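Local coordinates for protein agmatinase (Burkholderia thailandensis, PDB 4DZ4) that probably hydrolyses agmatine to putrescine and urea, as a hexameric, manganese-dependent enzyme of the arginase family with two metal ions in each subunit, at residues 123-126 against 131-134; 147-152 against 240-245; 99-104 against 119-124. All coordinates share one frame; numbering follows the deposited sequence.

Contact 1 (123-126 against 131-134); sequences RTIL and RMLT
Ile125 and Met132 face each other across the gap between the last turn of helix 114-126 and the start of strand 131-136, their CA atoms 7.4 Å apart; Leu126 CA and Arg131 CA form the next pair at 7.0 Å. No hydrogen bond joins the two backbones, and the space between them is filled by three buried apolar side chains. Met132 reaches out from the strand with its CG beside the backbone N (chi1 -69°), and its extended second torsion carries SD toward the helix. CG is touched by two branches: Ile125 CG2 at 3.6 Å and, less closely, Leu126 CD2 at 4.1 Å. This is the helix-to-strand return of an alpha/beta fold, in which helix 114-126 leads through a short turn into a strand of the parallel sheet of the arginase-type fold. At chi3 (69°) the methionine chain bends, which brings CE against the tip of the isoleucine, 3.8 Å from Ile125 CD1. Between the two ends of this contact SD rests near Leu126 CG and Ile125 CB, so the thioether is bordered by both helix residues. Each of them crosses the methionine at roughly a right angle. His149 of helix 142-153 touches both Leu126 and Met132, and Val50 of strand 49-54 packs against Ile125, while the carbonyl O of Leu126 accepts a hydrogen bond from Lys152 NZ.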
loop_
_atom_site.group_PDB
_atom_site.type_symbol
_atom_site.label_atom_id
_atom_site.label_comp_id
_atom_site.label_asym_id
_atom_site.label_seq_id
_atom_site.Cartn_x
_atom_site.Cartn_y
_atom_site.Cartn_z
ATOM N N ARG B 123 18.735 28.602 -18.423
ATOM C CA ARG B 123 19.559 29.456 -19.306
ATOM C C ARG B 123 20.450 28.631 -20.227
ATOM O O ARG B 123 20.549 28.907 -21.439
ATOM C CB ARG B 123 20.377 30.469 -18.489
ATOM C CG ARG B 123 21.072 31.550 -19.337
ATOM C CD ARG B 123 22.335 32.100 -18.663
ATOM N NE ARG B 123 23.340 31.040 -18.534
ATOM C CZ ARG B 123 24.193 30.669 -19.488
ATOM N NH1 ARG B 123 24.198 31.291 -20.670
ATOM N NH2 ARG B 123 25.042 29.670 -19.273
ATOM N N THR B 124 21.120 27.630 -19.661
ATOM C CA THR B 124 21.989 26.773 -20.425
ATOM C C THR B 124 21.230 26.065 -21.557
ATOM O O THR B 124 21.675 26.028 -22.711
ATOM C CB THR B 124 22.679 25.738 -19.508
ATOM O OG1 THR B 124 23.570 26.444 -18.651
ATOM C CG2 THR B 124 23.496 24.746 -20.330
ATOM N N ILE B 125 20.077 25.490 -21.221
ATOM C CA ILE B 125 19.319 24.741 -22.236
ATOM C C ILE B 125 18.769 25.707 -23.288
ATOM O O ILE B 125 18.833 25.442 -24.485
ATOM C CB ILE B 125 18.202 23.908 -21.574
ATOM C CG1 ILE B 125 18.855 22.794 -20.728
ATOM C CG2 ILE B 125 17.254 23.343 -22.636
ATOM C CD1 ILE B 125 17.918 22.242 -19.662
ATOM N N LEU B 126 18.299 26.871 -22.837
ATOM C CA LEU B 126 17.691 27.821 -23.769
ATOM C C LEU B 126 18.687 28.430 -24.767
ATOM O O LEU B 126 18.273 28.889 -25.828
ATOM C CB LEU B 126 16.901 28.899 -23.027
ATOM C CG LEU B 126 15.686 28.362 -22.278
ATOM C CD1 LEU B 126 15.077 29.478 -21.445
ATOM C CD2 LEU B 126 14.679 27.805 -23.252
ATOM N N ARG B 131 13.274 23.714 -26.978
ATOM C CA ARG B 131 12.225 24.029 -26.007
ATOM C C ARG B 131 12.501 23.190 -24.768
ATOM O O ARG B 131 13.099 22.111 -24.874
ATOM C CB ARG B 131 10.851 23.599 -26.512
ATOM C CG ARG B 131 10.438 24.110 -27.881
ATOM C CD ARG B 131 10.169 25.593 -27.874
ATOM N NE ARG B 131 9.538 25.952 -29.144
ATOM C CZ ARG B 131 9.256 27.190 -29.525
ATOM N NH1 ARG B 131 9.570 28.222 -28.749
ATOM N NH2 ARG B 131 8.665 27.385 -30.689
ATOM N N MET B 132 12.011 23.650 -23.622
ATOM C CA MET B 132 12.119 22.894 -22.365
ATOM C C MET B 132 10.783 22.284 -21.983
ATOM O O MET B 132 9.772 22.976 -21.941
ATOM C CB MET B 132 12.610 23.764 -21.204
ATOM C CG MET B 132 14.053 24.195 -21.357
ATOM S SD MET B 132 14.596 25.153 -19.924
ATOM C CE MET B 132 14.625 23.923 -18.609
ATOM N N LEU B 133 10.795 20.976 -21.748
ATOM C CA LEU B 133 9.676 20.292 -21.082
ATOM C C LEU B 133 10.217 19.775 -19.741
ATOM O O LEU B 133 11.014 18.828 -19.702
ATOM C CB LEU B 133 9.215 19.129 -21.973
ATOM C CG LEU B 133 8.045 18.303 -21.439
ATOM C CD1 LEU B 133 6.916 19.179 -20.973
ATOM C CD2 LEU B 133 7.556 17.288 -22.487
ATOM N N THR B 134 9.823 20.418 -18.649
ATOM C CA THR B 134 10.467 20.148 -17.369
ATOM C C THR B 134 9.532 19.355 -16.447
ATOM O O THR B 134 8.346 19.638 -16.377
ATOM C CB THR B 134 10.922 21.465 -16.722
ATOM O OG1 THR B 134 11.734 22.192 -17.664
ATOM C CG2 THR B 134 11.790 21.200 -15.469
#

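Contact 2 (147-152 against 240-245)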
loop_
_atom_site.group_PDB
_atom_site.type_symbol
_atom_site.label_atom_id
_atom_site.label_comp_id
_atom_site.label_asym_id
_atom_site.label_seq_id
_atom_site.Cartn_x
_atom_site.Cartn_y
_atom_site.Cartn_z
ATOM N N ILE B 147 11.625 32.979 -15.185
ATOM C CA ILE B 147 12.683 34.006 -15.239
ATOM C C ILE B 147 13.565 33.765 -16.459
ATOM O O ILE B 147 13.807 34.680 -17.254
ATOM C CB ILE B 147 13.528 34.032 -13.937
ATOM C CG1 ILE B 147 12.667 34.576 -12.787
ATOM C CG2 ILE B 147 14.813 34.851 -14.110
ATOM C CD1 ILE B 147 13.276 34.380 -11.415
ATOM N N ALA B 148 14.028 32.522 -16.615
ATOM C CA ALA B 148 14.950 32.187 -17.689
ATOM C C ALA B 148 14.234 32.282 -19.043
ATOM O O ALA B 148 14.809 32.768 -20.026
ATOM C CB ALA B 148 15.504 30.783 -17.461
ATOM N N HIS B 149 12.971 31.856 -19.084
ATOM C CA HIS B 149 12.178 31.974 -20.323
ATOM C C HIS B 149 11.923 33.400 -20.767
ATOM O O HIS B 149 11.989 33.696 -21.952
ATOM C CB HIS B 149 10.883 31.174 -20.227
ATOM C CG HIS B 149 11.075 29.694 -20.497
ATOM N ND1 HIS B 149 11.594 28.853 -19.579
ATOM C CD2 HIS B 149 10.827 28.929 -21.640
ATOM C CE1 HIS B 149 11.665 27.606 -20.107
ATOM N NE2 HIS B 149 11.203 27.659 -21.371
ATOM N N ALA B 150 11.639 34.294 -19.827
ATOM C CA ALA B 150 11.476 35.713 -20.151
ATOM C C ALA B 150 12.763 36.328 -20.691
ATOM O O ALA B 150 12.690 37.244 -21.509
ATOM C CB ALA B 150 10.975 36.494 -18.939
ATOM N N GLN B 151 13.932 35.846 -20.241
ATOM C CA GLN B 151 15.218 36.317 -20.799
ATOM C C GLN B 151 15.275 36.058 -22.307
ATOM O O GLN B 151 15.733 36.893 -23.069
ATOM C CB GLN B 151 16.437 35.650 -20.136
ATOM C CG GLN B 151 16.779 36.096 -18.714
ATOM C CD GLN B 151 17.861 35.230 -18.029
ATOM O OE1 GLN B 151 18.427 34.303 -18.629
ATOM N NE2 GLN B 151 18.150 35.538 -16.762
ATOM N N LYS B 152 14.820 34.881 -22.725
ATOM C CA LYS B 152 14.916 34.476 -24.118
ATOM C C LYS B 152 13.776 35.012 -24.970
ATOM O O LYS B 152 14.023 35.502 -26.056
ATOM C CB LYS B 152 14.941 32.949 -24.240
ATOM C CG LYS B 152 15.115 32.467 -25.671
ATOM C CD LYS B 152 15.303 30.964 -25.727
ATOM C CE LYS B 152 15.609 30.465 -27.136
ATOM N NZ LYS B 152 16.899 30.949 -27.709
ATOM N N PRO B 240 3.494 34.552 -26.817
ATOM C CA PRO B 240 4.343 33.465 -26.338
ATOM C C PRO B 240 3.777 32.948 -25.037
ATOM O O PRO B 240 3.537 33.739 -24.115
ATOM C CB PRO B 240 5.694 34.140 -26.074
ATOM C CG PRO B 240 5.453 35.623 -26.177
ATOM C CD PRO B 240 4.238 35.810 -27.036
ATOM N N ALA B 241 3.550 31.647 -24.973
ATOM C CA ALA B 241 2.834 31.065 -23.834
ATOM C C ALA B 241 3.640 29.947 -23.211
ATOM O O ALA B 241 4.204 29.134 -23.921
ATOM C CB ALA B 241 1.498 30.529 -24.289
ATOM N N TYR B 242 3.640 29.902 -21.886
ATOM C CA TYR B 242 4.288 28.823 -21.136
ATOM C C TYR B 242 3.165 28.046 -20.448
ATOM O O TYR B 242 2.310 28.648 -19.814
ATOM C CB TYR B 242 5.233 29.418 -20.093
ATOM C CG TYR B 242 6.065 28.389 -19.328
ATOM C CD1 TYR B 242 5.530 27.704 -18.223
ATOM C CD2 TYR B 242 7.365 28.094 -19.722
ATOM C CE1 TYR B 242 6.290 26.772 -17.526
ATOM C CE2 TYR B 242 8.144 27.173 -19.027
ATOM C CZ TYR B 242 7.597 26.511 -17.934
ATOM O OH TYR B 242 8.346 25.592 -17.228
ATOM N N LEU B 243 3.172 26.721 -20.570
ATOM C CA LEU B 243 2.088 25.914 -19.993
ATOM C C LEU B 243 2.638 25.191 -18.782
ATOM O O LEU B 243 3.630 24.467 -18.900
ATOM C CB LEU B 243 1.597 24.905 -21.032
ATOM C CG LEU B 243 0.348 24.081 -20.685
ATOM C CD1 LEU B 243 -0.467 23.745 -21.927
ATOM C CD2 LEU B 243 0.751 22.798 -19.939
ATOM N N THR B 244 1.999 25.366 -17.630
ATOM C CA THR B 244 2.467 24.724 -16.399
ATOM C C THR B 244 1.334 23.854 -15.883
ATOM O O THR B 244 0.226 24.341 -15.657
ATOM C CB THR B 244 2.998 25.755 -15.361
ATOM O OG1 THR B 244 3.393 25.080 -14.160
ATOM C CG2 THR B 244 1.948 26.842 -15.018
ATOM N N PHE B 245 1.597 22.565 -15.775
ATOM C CA PHE B 245 0.558 21.615 -15.383
ATOM C C PHE B 245 0.861 21.016 -14.019
ATOM O O PHE B 245 1.750 20.164 -13.901
ATOM C CB PHE B 245 0.406 20.503 -16.430
ATOM C CG PHE B 245 -0.909 19.777 -16.340
ATOM C CD1 PHE B 245 -1.168 18.933 -15.265
ATOM C CD2 PHE B 245 -1.906 19.964 -17.326
ATOM C CE1 PHE B 245 -2.394 18.271 -15.135
ATOM C CE2 PHE B 245 -3.118 19.280 -17.228
ATOM C CZ PHE B 245 -3.369 18.433 -16.130
#
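A T-shaped aromatic pair, His149 with Tyr242, joins helix 142-153 to strand 240-246. The tyrosine supplies the edge and the histidine the face: their planes stand at 75° and the ring centroids are 5.0 Å apart. Tyr242 CE2 sits over the centre of the imidazole, 3.7 Å from His149 CE1, while CD2 lies 4.0 Å from His149 CD2, so the CD2-CE2 edge of the phenol ring is directed at the imidazole face. In the arginase-type alpha/beta fold this helix packs on the parallel sheet whose strand 240-246 ends at Asp246, a ligand of both manganese ions. The side chain of Tyr242 is about 11 Å from a bound manganese ion and takes no direct part in its coordination. Tyr242 projects toward the helix with CG anti to the backbone N (chi1 -175°), and its OH is hydrogen-bonded to Asp287 OD2 on the adjoining strand 282-289, which secures the far end of the ring. On the helix side, His149 ND1 is hydrogen-bonded to the carbonyl O of Leu145, one turn earlier, an interaction that restrains the rotation of the imidazole presented to the tyrosine. Leu145 and Leu146 also touch Tyr242.

Contact 3 (99-104 against 119-124)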
loop_
_atom_site.group_PDB
_atom_site.type_symbol
_atom_site.label_atom_id
_atom_site.label_comp_id
_atom_site.label_asym_id
_atom_site.label_seq_id
_atom_site.Cartn_x
_atom_site.Cartn_y
_atom_site.Cartn_z
ATOM N N ILE B 99 15.458 14.815 -26.282
ATOM C CA ILE B 99 16.399 14.096 -25.427
ATOM C C ILE B 99 15.962 14.201 -23.968
ATOM O O ILE B 99 15.127 15.061 -23.611
ATOM C CB ILE B 99 17.840 14.624 -25.565
ATOM C CG1 ILE B 99 17.918 16.082 -25.015
ATOM C CG2 ILE B 99 18.271 14.487 -27.027
ATOM C CD1 ILE B 99 19.306 16.670 -24.769
ATOM N N ASP B 100 16.510 13.309 -23.148
ATOM C CA ASP B 100 16.387 13.432 -21.688
ATOM C C ASP B 100 17.780 13.858 -21.173
ATOM O O ASP B 100 18.764 13.121 -21.256
ATOM C CB ASP B 100 15.889 12.102 -21.086
ATOM C CG ASP B 100 15.517 12.217 -19.609
ATOM O OD1 ASP B 100 16.088 13.087 -18.930
ATOM O OD2 ASP B 100 14.677 11.413 -19.141
ATOM N N TYR B 101 17.822 15.070 -20.639
ATOM C CA TYR B 101 19.022 15.740 -20.149
ATOM C C TYR B 101 19.444 15.156 -18.797
ATOM O O TYR B 101 20.567 15.377 -18.335
ATOM C CB TYR B 101 18.646 17.222 -19.987
ATOM C CG TYR B 101 19.723 18.203 -19.480
ATOM C CD1 TYR B 101 20.394 19.044 -20.343
ATOM C CD2 TYR B 101 20.005 18.300 -18.111
ATOM C CE1 TYR B 101 21.352 19.956 -19.858
ATOM C CE2 TYR B 101 20.968 19.173 -17.623
ATOM C CZ TYR B 101 21.623 20.007 -18.487
ATOM O OH TYR B 101 22.586 20.881 -17.964
ATOM N N GLY B 102 18.550 14.411 -18.161
ATOM C CA GLY B 102 18.724 14.095 -16.742
ATOM C C GLY B 102 18.133 15.212 -15.880
ATOM O O GLY B 102 17.113 15.821 -16.226
ATOM N N ASP B 103 18.790 15.522 -14.766
ATOM C CA ASP B 103 18.212 16.472 -13.813
ATOM C C ASP B 103 19.064 17.702 -13.520
ATOM O O ASP B 103 20.290 17.701 -13.699
ATOM C CB ASP B 103 17.935 15.755 -12.477
ATOM C CG ASP B 103 16.922 14.631 -12.609
ATOM O OD1 ASP B 103 15.935 14.770 -13.380
ATOM O OD2 ASP B 103 17.105 13.580 -11.956
ATOM N N CYS B 104 18.384 18.749 -13.058
ATOM C CA CYS B 104 19.047 19.932 -12.517
ATOM C C CYS B 104 19.588 19.564 -11.148
ATOM O O CYS B 104 18.814 19.327 -10.236
ATOM C CB CYS B 104 18.060 21.093 -12.401
ATOM S SG CYS B 104 18.822 22.611 -11.748
ATOM N N VAL B 119 17.496 28.731 -12.576
ATOM C CA VAL B 119 17.654 29.752 -13.656
ATOM C C VAL B 119 18.808 29.347 -14.578
ATOM O O VAL B 119 18.666 29.393 -15.808
ATOM C CB VAL B 119 17.848 31.180 -13.095
ATOM C CG1 VAL B 119 18.073 32.200 -14.228
ATOM C CG2 VAL B 119 16.647 31.583 -12.248
ATOM N N GLU B 120 19.942 28.927 -14.016
ATOM C CA GLU B 120 21.121 28.639 -14.848
ATOM C C GLU B 120 20.946 27.356 -15.679
ATOM O O GLU B 120 21.418 27.255 -16.799
ATOM C CB GLU B 120 22.361 28.536 -13.957
ATOM C CG GLU B 120 23.628 28.098 -14.663
ATOM C CD GLU B 120 24.108 29.066 -15.745
ATOM O OE1 GLU B 120 23.669 30.241 -15.835
ATOM O OE2 GLU B 120 24.952 28.626 -16.547
ATOM N N HIS B 121 20.252 26.372 -15.108
ATOM C CA HIS B 121 19.901 25.155 -15.827
ATOM C C HIS B 121 19.096 25.522 -17.057
ATOM O O HIS B 121 19.404 25.080 -18.175
ATOM C CB HIS B 121 19.123 24.251 -14.845
ATOM C CG HIS B 121 18.500 23.020 -15.463
ATOM N ND1 HIS B 121 19.211 21.908 -15.758
ATOM C CD2 HIS B 121 17.155 22.727 -15.761
ATOM C CE1 HIS B 121 18.371 20.974 -16.263
ATOM N NE2 HIS B 121 17.120 21.482 -16.267
ATOM N N ALA B 122 18.080 26.353 -16.871
ATOM C CA ALA B 122 17.201 26.746 -17.982
ATOM C C ALA B 122 17.976 27.643 -18.959
ATOM O O ALA B 122 17.884 27.482 -20.170
ATOM C CB ALA B 122 15.958 27.458 -17.461
ATOM N N ARG B 123 18.735 28.602 -18.423
ATOM C CA ARG B 123 19.559 29.456 -19.306
ATOM C C ARG B 123 20.450 28.631 -20.227
ATOM O O ARG B 123 20.549 28.907 -21.439
ATOM C CB ARG B 123 20.377 30.469 -18.489
ATOM C CG ARG B 123 21.072 31.550 -19.337
ATOM C CD ARG B 123 22.335 32.100 -18.663
ATOM N NE ARG B 123 23.340 31.040 -18.534
ATOM C CZ ARG B 123 24.193 30.669 -19.488
ATOM N NH1 ARG B 123 24.198 31.291 -20.670
ATOM N NH2 ARG B 123 25.042 29.670 -19.273
ATOM N N THR B 124 21.120 27.630 -19.661
ATOM C CA THR B 124 21.989 26.773 -20.425
ATOM C C THR B 124 21.230 26.065 -21.557
ATOM O O THR B 124 21.675 26.028 -22.711
ATOM C CB THR B 124 22.679 25.738 -19.508
ATOM O OG1 THR B 124 23.570 26.444 -18.651
ATOM C CG2 THR B 124 23.496 24.746 -20.330
HETATM O O HOH W 1 21.874 21.673 -15.552
#
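His121, on helix 114-126, reaches toward Tyr101 near the end of strand 98-103 and Cys104 just beyond it, within a helix-on-sheet layer of the arginase-type alpha/beta fold. Helix 114-126 is the crossover of a beta-alpha-beta unit that leads from strand 98-103 to strand 131-136, with strand 49-54 between them in the sheet. Starting from the helix, His121 CB meets Cys104 SG at 3.5 Å. With CG anti to the backbone N (chi1 172°), the ring then extends toward the strand. Cys104 CB lies over the ring centre, 3.6 Å from the centroid and 10° off the normal, a CH-pi contact to which CG and ND1 both contribute. The thiol sulfur is placed obliquely and is nearest the CB-CG end of the histidine. Farther out, CE1 approaches Tyr101, 3.4 Å from CE2 and 3.6 Å from CD2; the two rings form an offset edge-to-face pair with planes at 88°, the imidazole giving its edge. Its two nitrogens have separate partners. NE2 is hydrogen-bonded to Ser52 OG on strand 49-54, whereas ND1 uses a water in the ring plane, 2.7 Å from ND1, also hydrogen-bonded to Tyr101 OH. The end of the strand around Tyr101 is fixed by an Asx turn, in which Asp100 OD1 accepts from Gly102 N, and by Arg74, which forms salt bridges with Asp100 and Asp103. The backbone N of Asp103 is hydrogen-bonded to Asp12 OD2 and its OD2 to the backbone N of Gly31, both of a neighbouring subunit. On the helix, Glu120 and Arg123 form a side-on salt bridge with two hydrogen bonds: NE of the arginine lies 2.8 Å from Glu120 OE1, and its NH2 is 2.9 Å from Glu120 OE2.

How the contacts relate
All three contacts pack helices against the same parallel sheet and are largely buried, although Tyr101 in contact 3 is partly exposed. Contacts 1 and 3 share helix 114-126, their centres only 6 Å apart; contact 2 uses the next helix, 142-153, which lies against the first through Ala148 and Ala122. Their chemistry differs: contact 1 is purely apolar, contact 2 is an aromatic pair in which His149 ND1 and Tyr242 OH are hydrogen-bonded to residues beyond its segments, and contact 3 combines ring, sulfur and water contacts. Met132 connects them, its SD near both His149 CE1 and Ala122 CA. Contact 2 lies nearest the manganese ions, whereas contact 3 reaches an intersubunit boundary through Asp103.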